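Local coordinates for protein GCN5-related N-acetyltransferase (Streptococcus suis, PDB 3G3S) that probably transfers an acetyl group from acetyl-CoA to an amine, as GCN5-related N-acetyltransferases do, at residues 51-65 / 71-85. Residues are numbered along the deposited sequence; the frame is centred on the assembly and turned at random.
Sequences SFFGFLAGQPHRDLL and KNIILVPQNQAWSDL. With EDO (1,2-ethanediol), chain H; EDO (1,2-ethanediol), chain G.
Following the beta-alpha-beta unit of strand 52-58, helix 62-68 and strand 73-77, helix 80-90 packs its Trp82 between Leu56 and Pro60, where the first strand leads through the 59-61 turn into its helix. The six-membered ring is clamped on both faces: Leu56 CB sits over one, 3.7 Å from the ring centroid, and Pro60 CA over the other, 3.5 Å from the same centroid. CG, beside the backbone N and anti to the carbonyl carbon (chi1 -86°), puts the indole between Leu56 and the Gln59-Pro60 backbone, and Leu65 CD2 closes on its CZ3 at 3.9 Å. About one helical turn on from Trp82, Leu85 CD2 touches Pro60 CB and Leu65 CD1; Leu56 also touches Ile86, and the two helices meet on the Leu56 side of the sheet. The two strands themselves run parallel and adjacent, paired from Phe52-Ile73 to Leu56-Pro77 within the mixed sheet of this GNAT-family protein. Beyond the last backbone bond, Gln78 N to Leu56 O, the extended Gln78 side chain takes over: its OE1 replaces a backbone carbonyl in accepting from Gly58 N at 2.7 Å, nearly straight at 170°, while NE2 is hydrogen-bonded to Leu12 O. On the sheet face opposite Leu56, Ile74 CB lies over the Phe53 ring, 4.2 Å from its centroid, and Val76 CB meets Phe55 CD2 at 3.6 Å.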
ATOM      1  N   SER A  51      22.718  -7.856   3.378  1.00 32.48           N
ATOM      2  CA  SER A  51      22.549  -7.746   4.819  1.00 30.23           C
ATOM      3  C   SER A  51      21.026  -7.827   5.045  1.00 27.40           C
ATOM      4  O   SER A  51      20.251  -7.600   4.113  1.00 28.00           O
ATOM      5  CB  SER A  51      23.132  -6.456   5.371  1.00 30.08           C
ATOM      6  OG  SER A  51      22.280  -5.404   5.070  1.00 34.99           O
ATOM      7  N   PHE A  52      20.605  -8.170   6.258  1.00 22.97           N
ATOM      8  CA  PHE A  52      19.209  -8.400   6.563  1.00 20.53           C
ATOM      9  C   PHE A  52      18.768  -7.901   7.906  1.00 17.59           C
ATOM     10  O   PHE A  52      19.575  -7.726   8.836  1.00 21.28           O
ATOM     11  CB  PHE A  52      18.942  -9.923   6.647  1.00 20.39           C
ATOM     12  CG  PHE A  52      19.136 -10.668   5.363  1.00 25.68           C
ATOM     13  CD1 PHE A  52      20.412 -11.032   4.931  1.00 31.58           C
ATOM     14  CD2 PHE A  52      18.043 -11.051   4.601  1.00 28.40           C
ATOM     15  CE1 PHE A  52      20.581 -11.729   3.736  1.00 31.59           C
ATOM     16  CE2 PHE A  52      18.216 -11.736   3.418  1.00 31.24           C
ATOM     17  CZ  PHE A  52      19.475 -12.083   2.994  1.00 27.75           C
ATOM     18  N   PHE A  53      17.460  -7.716   8.001  1.00 20.28           N
ATOM     19  CA  PHE A  53      16.749  -7.522   9.239  1.00 19.14           C
ATOM     20  C   PHE A  53      15.706  -8.603   9.339  1.00 17.97           C
ATOM     21  O   PHE A  53      15.042  -8.943   8.354  1.00 21.23           O
ATOM     22  CB  PHE A  53      16.036  -6.183   9.295  1.00 21.24           C
ATOM     23  CG  PHE A  53      16.941  -5.072   9.698  1.00 19.71           C
ATOM     24  CD1 PHE A  53      17.782  -4.475   8.768  1.00 26.86           C
ATOM     25  CD2 PHE A  53      16.973  -4.638  11.012  1.00 25.98           C
ATOM     26  CE1 PHE A  53      18.636  -3.453   9.155  1.00 19.73           C
ATOM     27  CE2 PHE A  53      17.843  -3.594  11.403  1.00 24.55           C
ATOM     28  CZ  PHE A  53      18.656  -3.018  10.488  1.00 16.16           C
ATOM     29  N   GLY A  54      15.502  -9.046  10.564  1.00 19.79           N
ATOM     30  CA  GLY A  54      14.483 -10.024  10.914  1.00 23.24           C
ATOM     31  C   GLY A  54      13.725  -9.439  12.092  1.00 18.99           C
ATOM     32  O   GLY A  54      14.256  -9.389  13.194  1.00 19.44           O
ATOM     33  N   PHE A  55      12.532  -8.911  11.849  1.00 19.66           N
ATOM     34  CA  PHE A  55      11.692  -8.392  12.927  1.00 20.96           C
ATOM     35  C   PHE A  55      10.749  -9.471  13.348  1.00 18.91           C
ATOM     36  O   PHE A  55       9.938  -9.937  12.549  1.00 22.29           O
ATOM     37  CB  PHE A  55      10.905  -7.180  12.490  1.00 19.97           C
ATOM     38  CG  PHE A  55      11.758  -5.973  12.231  1.00 17.37           C
ATOM     39  CD1 PHE A  55      12.313  -5.754  10.980  1.00 20.12           C
ATOM     40  CD2 PHE A  55      12.015  -5.076  13.253  1.00 24.66           C
ATOM     41  CE1 PHE A  55      13.076  -4.621  10.744  1.00 22.82           C
ATOM     42  CE2 PHE A  55      12.799  -3.928  13.028  1.00 22.84           C
ATOM     43  CZ  PHE A  55      13.324  -3.712  11.789  1.00 19.83           C
ATOM     44  N   LEU A  56      10.801  -9.809  14.628  1.00 20.22           N
ATOM     45  CA  LEU A  56      10.064 -10.962  15.158  1.00 21.66           C
ATOM     46  C   LEU A  56       8.885 -10.590  16.048  1.00 20.15           C
ATOM     47  O   LEU A  56       9.088 -10.071  17.115  1.00 22.80           O
ATOM     48  CB  LEU A  56      11.059 -11.789  15.956  1.00 19.66           C
ATOM     49  CG  LEU A  56      12.209 -12.324  15.089  1.00 22.17           C
ATOM     50  CD1 LEU A  56      13.502 -12.448  15.965  1.00 19.82           C
ATOM     51  CD2 LEU A  56      11.753 -13.600  14.392  1.00 21.11           C
ATOM     52  N   ALA A  57       7.663 -10.918  15.635  1.00 22.47           N
ATOM     53  CA  ALA A  57       6.460 -10.533  16.384  1.00 22.70           C
ATOM     54  C   ALA A  57       5.584 -11.724  16.866  1.00 21.70           C
ATOM     55  O   ALA A  57       5.673 -12.874  16.371  1.00 22.20           O
ATOM     56  CB  ALA A  57       5.643  -9.565  15.546  1.00 20.42           C
ATOM     57  N   GLY A  58       4.770 -11.448  17.884  1.00 23.01           N
ATOM     58  CA  GLY A  58       3.861 -12.453  18.426  1.00 22.47           C
ATOM     59  C   GLY A  58       4.530 -13.370  19.446  1.00 22.02           C
ATOM     60  O   GLY A  58       5.435 -12.976  20.142  1.00 22.10           O
ATOM     61  N   GLN A  59       4.012 -14.583  19.589  1.00 22.54           N
ATOM     62  CA  GLN A  59       4.593 -15.529  20.489  1.00 21.70           C
ATOM     63  C   GLN A  59       5.938 -15.955  19.922  1.00 20.75           C
ATOM     64  O   GLN A  59       6.084 -16.071  18.700  1.00 21.92           O
ATOM     65  CB  GLN A  59       3.673 -16.753  20.657  1.00 20.44           C
ATOM     66  CG  GLN A  59       2.352 -16.425  21.332  1.00 23.80           C
ATOM     67  CD  GLN A  59       2.506 -15.898  22.773  1.00 24.76           C
ATOM     68  OE1 GLN A  59       3.360 -16.363  23.539  1.00 26.83           O
ATOM     69  NE2 GLN A  59       1.668 -14.931  23.144  1.00 24.66           N
ATOM     70  N   PRO A  60       6.935 -16.160  20.799  1.00 20.71           N
ATOM     71  CA  PRO A  60       8.252 -16.646  20.369  1.00 22.75           C
ATOM     72  C   PRO A  60       8.082 -18.003  19.764  1.00 24.06           C
ATOM     73  O   PRO A  60       7.275 -18.782  20.261  1.00 25.45           O
ATOM     74  CB  PRO A  60       9.050 -16.758  21.666  1.00 22.39           C
ATOM     75  CG  PRO A  60       8.332 -15.913  22.625  1.00 29.17           C
ATOM     76  CD  PRO A  60       6.883 -15.929  22.247  1.00 23.69           C
ATOM     77  N   HIS A  61       8.797 -18.239  18.674  1.00 24.03           N
ATOM     78  CA  HIS A  61       8.721 -19.469  17.914  1.00 22.23           C
ATOM     79  C   HIS A  61      10.082 -19.808  17.297  1.00 22.90           C
ATOM     80  O   HIS A  61      10.590 -19.071  16.470  1.00 26.66           O
ATOM     81  CB  HIS A  61       7.689 -19.336  16.803  1.00 24.04           C
ATOM     82  CG  HIS A  61       7.199 -20.656  16.327  1.00 30.51           C
ATOM     83  ND1 HIS A  61       7.994 -21.519  15.609  1.00 39.92           N
ATOM     84  CD2 HIS A  61       6.033 -21.301  16.537  1.00 36.48           C
ATOM     85  CE1 HIS A  61       7.325 -22.632  15.374  1.00 40.80           C
ATOM     86  NE2 HIS A  61       6.129 -22.523  15.916  1.00 42.58           N
ATOM     87  N   ARG A  62      10.639 -20.970  17.637  1.00 26.25           N
ATOM     88  CA  ARG A  62      11.987 -21.277  17.199  1.00 26.07           C
ATOM     89  C   ARG A  62      12.102 -21.527  15.698  1.00 25.41           C
ATOM     90  O   ARG A  62      13.163 -21.285  15.131  1.00 28.03           O
ATOM     91  CB  ARG A  62      12.591 -22.418  18.026  1.00 29.29           C
ATOM     92  CG  ARG A  62      11.887 -23.730  17.848  1.00 39.56           C
ATOM     93  CD  ARG A  62      12.521 -24.842  18.685  1.00 50.33           C
ATOM     94  NE  ARG A  62      12.565 -24.544  20.125  1.00 57.50           N
ATOM     95  CZ  ARG A  62      13.659 -24.438  20.882  1.00 59.16           C
ATOM     96  NH1 ARG A  62      13.520 -24.148  22.174  1.00 64.34           N
ATOM     97  NH2 ARG A  62      14.885 -24.650  20.390  1.00 64.59           N
ATOM     98  N   ASP A  63      11.033 -21.950  15.025  1.00 24.92           N
ATOM     99  CA  ASP A  63      11.147 -22.166  13.589  1.00 26.14           C
ATOM    100  C   ASP A  63      11.367 -20.864  12.810  1.00 26.20           C
ATOM    101  O   ASP A  63      12.017 -20.878  11.755  1.00 25.63           O
ATOM    102  CB  ASP A  63       9.946 -22.906  13.042  1.00 28.23           C
ATOM    103  CG  ASP A  63       9.884 -24.355  13.505  1.00 31.92           C
ATOM    104  OD1 ASP A  63      10.791 -24.812  14.246  1.00 39.65           O
ATOM    105  OD2 ASP A  63       8.897 -25.017  13.120  1.00 50.66           O
ATOM    106  N   LEU A  64      10.827 -19.751  13.303  1.00 24.66           N
ATOM    107  CA  LEU A  64      11.062 -18.482  12.629  1.00 23.79           C
ATOM    108  C   LEU A  64      12.536 -18.019  12.777  1.00 24.32           C
ATOM    109  O   LEU A  64      13.121 -17.418  11.867  1.00 25.96           O
ATOM    110  CB  LEU A  64      10.070 -17.417  13.135  1.00 23.28           C
ATOM    111  CG  LEU A  64       8.582 -17.593  12.766  1.00 28.36           C
ATOM    112  CD1 LEU A  64       7.730 -16.460  13.347  1.00 20.23           C
ATOM    113  CD2 LEU A  64       8.370 -17.701  11.235  1.00 27.21           C
ATOM    114  N   LEU A  65      13.120 -18.271  13.940  1.00 24.79           N
ATOM    115  CA  LEU A  65      14.544 -17.988  14.190  1.00 26.13           C
ATOM    116  C   LEU A  65      15.418 -18.799  13.229  1.00 26.09           C
ATOM    117  O   LEU A  65      16.454 -18.335  12.730  1.00 22.56           O
ATOM    118  CB  LEU A  65      14.910 -18.319  15.634  1.00 24.06           C
ATOM    119  CG  LEU A  65      14.185 -17.510  16.711  1.00 26.20           C
ATOM    120  CD1 LEU A  65      14.485 -17.928  18.125  1.00 19.61           C
ATOM    121  CD2 LEU A  65      14.547 -16.010  16.525  1.00 29.78           C
ATOM    122  N   LYS A  71      22.503 -15.993   7.901  1.00 34.37           N
ATOM    123  CA  LYS A  71      22.381 -14.733   7.179  1.00 30.78           C
ATOM    124  C   LYS A  71      23.078 -13.616   7.928  1.00 29.80           C
ATOM    125  O   LYS A  71      23.170 -13.633   9.150  1.00 28.27           O
ATOM    126  CB  LYS A  71      20.913 -14.362   6.995  1.00 29.41           C
ATOM    127  CG  LYS A  71      20.140 -15.307   6.137  1.00 29.81           C
ATOM    128  CD  LYS A  71      18.698 -14.855   6.052  1.00 28.08           C
ATOM    129  CE  LYS A  71      17.944 -15.627   5.040  1.00 31.61           C
ATOM    130  NZ  LYS A  71      17.895 -17.086   5.359  1.00 35.01           N
ATOM    131  N   ASN A  72      23.570 -12.633   7.176  1.00 30.17           N
ATOM    132  CA  ASN A  72      24.168 -11.451   7.760  1.00 29.53           C
ATOM    133  C   ASN A  72      22.991 -10.594   8.242  1.00 28.39           C
ATOM    134  O   ASN A  72      22.582  -9.651   7.561  1.00 27.55           O
ATOM    135  CB  ASN A  72      24.988 -10.742   6.695  1.00 30.64           C
ATOM    136  CG  ASN A  72      25.630  -9.481   7.202  1.00 37.94           C
ATOM    137  OD1 ASN A  72      25.855  -9.328   8.413  1.00 42.80           O
ATOM    138  ND2 ASN A  72      25.931  -8.546   6.273  1.00 46.29           N
ATOM    139  N   ILE A  73      22.475 -10.915   9.425  1.00 25.79           N
ATOM    140  CA  ILE A  73      21.173 -10.388   9.898  1.00 25.36           C
ATOM    141  C   ILE A  73      21.147  -9.746  11.255  1.00 26.45           C
ATOM    142  O   ILE A  73      21.887 -10.162  12.157  1.00 28.02           O
ATOM    143  CB  ILE A  73      20.123 -11.580   9.914  1.00 24.02           C
ATOM    144  CG1 ILE A  73      18.700 -11.088  10.102  1.00 24.74           C
ATOM    145  CG2 ILE A  73      20.460 -12.583  10.995  1.00 22.82           C
ATOM    146  CD1 ILE A  73      17.646 -12.013   9.574  1.00 17.04           C
ATOM    147  N   ILE A  74      20.343  -8.674  11.377  1.00 25.26           N
ATOM    148  CA  ILE A  74      20.032  -8.071  12.675  1.00 22.88           C
ATOM    149  C   ILE A  74      18.628  -8.597  13.068  1.00 22.29           C
ATOM    150  O   ILE A  74      17.647  -8.379  12.329  1.00 19.66           O
ATOM    151  CB  ILE A  74      20.088  -6.490  12.693  1.00 21.36           C
ATOM    152  CG1 ILE A  74      21.501  -5.990  12.291  1.00 18.17           C
ATOM    153  CG2 ILE A  74      19.649  -5.945  14.083  1.00 19.82           C
ATOM    154  CD1 ILE A  74      21.611  -4.427  12.127  1.00 28.01           C
ATOM    155  N   LEU A  75      18.562  -9.348  14.178  0.80 21.95           N
ATOM    156  CA  LEU A  75      17.321  -9.867  14.731  0.80 22.49           C
ATOM    157  C   LEU A  75      16.745  -8.829  15.685  0.80 22.32           C
ATOM    158  O   LEU A  75      17.445  -8.379  16.610  0.80 22.61           O
ATOM    159  CB  LEU A  75      17.556 -11.129  15.550  0.80 23.50           C
ATOM    160  CG  LEU A  75      18.214 -12.288  14.840  0.80 24.32           C
ATOM    161  CD1 LEU A  75      18.297 -13.469  15.795  0.80 25.34           C
ATOM    162  CD2 LEU A  75      17.417 -12.635  13.627  0.80 28.28           C
ATOM    163  N   VAL A  76      15.484  -8.467  15.484  1.00 19.68           N
ATOM    164  CA  VAL A  76      14.851  -7.483  16.341  1.00 20.74           C
ATOM    165  C   VAL A  76      13.607  -8.091  17.012  1.00 22.14           C
ATOM    166  O   VAL A  76      12.573  -8.216  16.386  1.00 22.81           O
ATOM    167  CB  VAL A  76      14.475  -6.194  15.594  1.00 22.20           C
ATOM    168  CG1 VAL A  76      13.898  -5.180  16.627  1.00 19.53           C
ATOM    169  CG2 VAL A  76      15.679  -5.608  14.804  1.00 19.85           C
ATOM    170  N   PRO A  77      13.712  -8.451  18.298  1.00 21.45           N
ATOM    171  CA  PRO A  77      12.581  -9.011  19.018  1.00 22.24           C
ATOM    172  C   PRO A  77      11.520  -7.975  19.388  1.00 25.31           C
ATOM    173  O   PRO A  77      11.855  -6.908  19.912  1.00 23.83           O
ATOM    174  CB  PRO A  77      13.204  -9.513  20.307  1.00 23.16           C
ATOM    175  CG  PRO A  77      14.401  -8.727  20.522  1.00 17.69           C
ATOM    176  CD  PRO A  77      14.911  -8.343  19.160  1.00 19.91           C
ATOM    177  N   GLN A  78      10.258  -8.305  19.153  1.00 25.51           N
ATOM    178  CA  GLN A  78       9.176  -7.417  19.503  1.00 22.19           C
ATOM    179  C   GLN A  78       9.113  -7.258  21.000  1.00 24.11           C
ATOM    180  O   GLN A  78       8.759  -6.191  21.514  1.00 21.17           O
ATOM    181  CB  GLN A  78       7.860  -8.015  19.057  1.00 19.24           C
ATOM    182  CG  GLN A  78       6.628  -7.179  19.428  1.00 22.52           C
ATOM    183  CD  GLN A  78       5.338  -7.791  18.921  1.00 26.04           C
ATOM    184  OE1 GLN A  78       5.087  -9.019  19.059  1.00 19.42           O
ATOM    185  NE2 GLN A  78       4.496  -6.953  18.341  1.00 20.44           N
ATOM    186  N   ASN A  79       9.436  -8.334  21.702  1.00 22.21           N
ATOM    187  CA  ASN A  79       9.297  -8.375  23.153  1.00 21.77           C
ATOM    188  C   ASN A  79      10.356  -9.240  23.841  1.00 20.64           C
ATOM    189  O   ASN A  79      11.139  -9.924  23.206  1.00 20.03           O
ATOM    190  CB  ASN A  79       7.870  -8.829  23.506  1.00 19.06           C
ATOM    191  CG  ASN A  79       7.520 -10.165  22.892  1.00 20.50           C
ATOM    192  OD1 ASN A  79       8.191 -11.121  23.158  1.00 21.50           O
ATOM    193  ND2 ASN A  79       6.494 -10.224  22.055  1.00 16.47           N
ATOM    194  N   GLN A  80      10.366  -9.175  25.162  1.00 21.63           N
ATOM    195  CA  GLN A  80      11.363  -9.852  25.962  1.00 24.39           C
ATOM    196  C   GLN A  80      11.233 -11.372  25.873  1.00 23.44           C
ATOM    197  O   GLN A  80      12.220 -12.070  26.086  1.00 24.56           O
ATOM    198  CB  GLN A  80      11.265  -9.386  27.407  1.00 23.41           C
ATOM    199  CG  GLN A  80      12.338  -9.974  28.293  1.00 28.20           C
ATOM    200  CD  GLN A  80      13.722  -9.601  27.873  1.00 30.26           C
ATOM    201  OE1 GLN A  80      14.035  -8.425  27.743  1.00 21.61           O
ATOM    202  NE2 GLN A  80      14.599 -10.603  27.720  1.00 20.93           N
ATOM    203  N   ALA A  81      10.040 -11.862  25.549  1.00 22.63           N
ATOM    204  CA  ALA A  81       9.810 -13.318  25.417  1.00 20.90           C
ATOM    205  C   ALA A  81      10.617 -13.848  24.215  1.00 22.43           C
ATOM    206  O   ALA A  81      11.210 -14.946  24.251  1.00 22.46           O
ATOM    207  CB  ALA A  81       8.337 -13.625  25.271  1.00 22.64           C
ATOM    208  N   TRP A  82      10.631 -13.071  23.143  1.00 21.93           N
ATOM    209  CA  TRP A  82      11.475 -13.392  22.011  1.00 22.01           C
ATOM    210  C   TRP A  82      12.966 -13.329  22.377  1.00 22.25           C
ATOM    211  O   TRP A  82      13.712 -14.233  22.051  1.00 22.01           O
ATOM    212  CB  TRP A  82      11.198 -12.458  20.854  1.00 21.32           C
ATOM    213  CG  TRP A  82      10.089 -12.833  19.943  1.00 18.97           C
ATOM    214  CD1 TRP A  82       8.849 -12.296  19.899  1.00 15.34           C
ATOM    215  CD2 TRP A  82      10.129 -13.829  18.931  1.00 19.93           C
ATOM    216  NE1 TRP A  82       8.132 -12.837  18.901  1.00 20.63           N
ATOM    217  CE2 TRP A  82       8.872 -13.824  18.303  1.00 19.69           C
ATOM    218  CE3 TRP A  82      11.104 -14.745  18.502  1.00 23.92           C
ATOM    219  CZ2 TRP A  82       8.565 -14.666  17.224  1.00 20.94           C
ATOM    220  CZ3 TRP A  82      10.802 -15.594  17.450  1.00 15.87           C
ATOM    221  CH2 TRP A  82       9.540 -15.547  16.818  1.00 18.39           C
ATOM    222  N   SER A  83      13.399 -12.290  23.090  1.00 21.77           N
ATOM    223  CA  SER A  83      14.801 -12.188  23.489  1.00 19.40           C
ATOM    224  C   SER A  83      15.263 -13.391  24.300  1.00 21.18           C
ATOM    225  O   SER A  83      16.375 -13.874  24.123  1.00 21.02           O
ATOM    226  CB  SER A  83      15.024 -10.923  24.294  1.00 23.87           C
ATOM    227  OG  SER A  83      14.722  -9.802  23.495  1.00 19.91           O
ATOM    228  N   ASP A  84      14.402 -13.833  25.209  1.00 22.48           N
ATOM    229  CA  ASP A  84      14.698 -14.943  26.075  1.00 24.92           C
ATOM    230  C   ASP A  84      14.851 -16.198  25.251  1.00 25.22           C
ATOM    231  O   ASP A  84      15.701 -17.030  25.553  1.00 27.06           O
ATOM    232  CB  ASP A  84      13.592 -15.155  27.117  1.00 26.05           C
ATOM    233  CG  ASP A  84      13.529 -14.050  28.159  1.00 24.46           C
ATOM    234  OD1 ASP A  84      14.454 -13.237  28.269  1.00 25.98           O
ATOM    235  OD2 ASP A  84      12.545 -14.030  28.896  1.00 33.71           O
ATOM    236  N   LEU A  85      14.040 -16.346  24.206  1.00 26.86           N
ATOM    237  CA  LEU A  85      14.161 -17.533  23.355  1.00 25.83           C
ATOM    238  C   LEU A  85      15.452 -17.492  22.554  1.00 24.24           C
ATOM    239  O   LEU A  85      16.143 -18.487  22.429  1.00 28.35           O
ATOM    240  CB  LEU A  85      12.964 -17.663  22.420  1.00 26.71           C
ATOM    241  CG  LEU A  85      12.994 -18.896  21.508  1.00 24.56           C
ATOM    242  CD1 LEU A  85      12.991 -20.146  22.388  1.00 24.10           C
ATOM    243  CD2 LEU A  85      11.830 -18.880  20.457  1.00 20.92           C
TER
HETATM  244  C1  EDO H 254      12.656  -6.585  23.204  1.00 41.09           C
HETATM  245  O1  EDO H 254      11.602  -5.676  22.916  1.00 30.01           O
HETATM  246  C2  EDO H 254      12.785  -6.677  24.712  1.00 47.12           C
HETATM  247  O2  EDO H 254      13.242  -5.402  25.170  1.00 52.09           O
HETATM  248  C1  EDO G 253       7.170  -2.727  20.411  1.00 43.62           C
HETATM  249  O1  EDO G 253       6.017  -3.069  19.625  1.00 56.81           O
HETATM  250  C2  EDO G 253       8.445  -3.059  19.669  1.00 30.58           C
HETATM  251  O2  EDO G 253       9.493  -3.238  20.596  1.00 41.30           O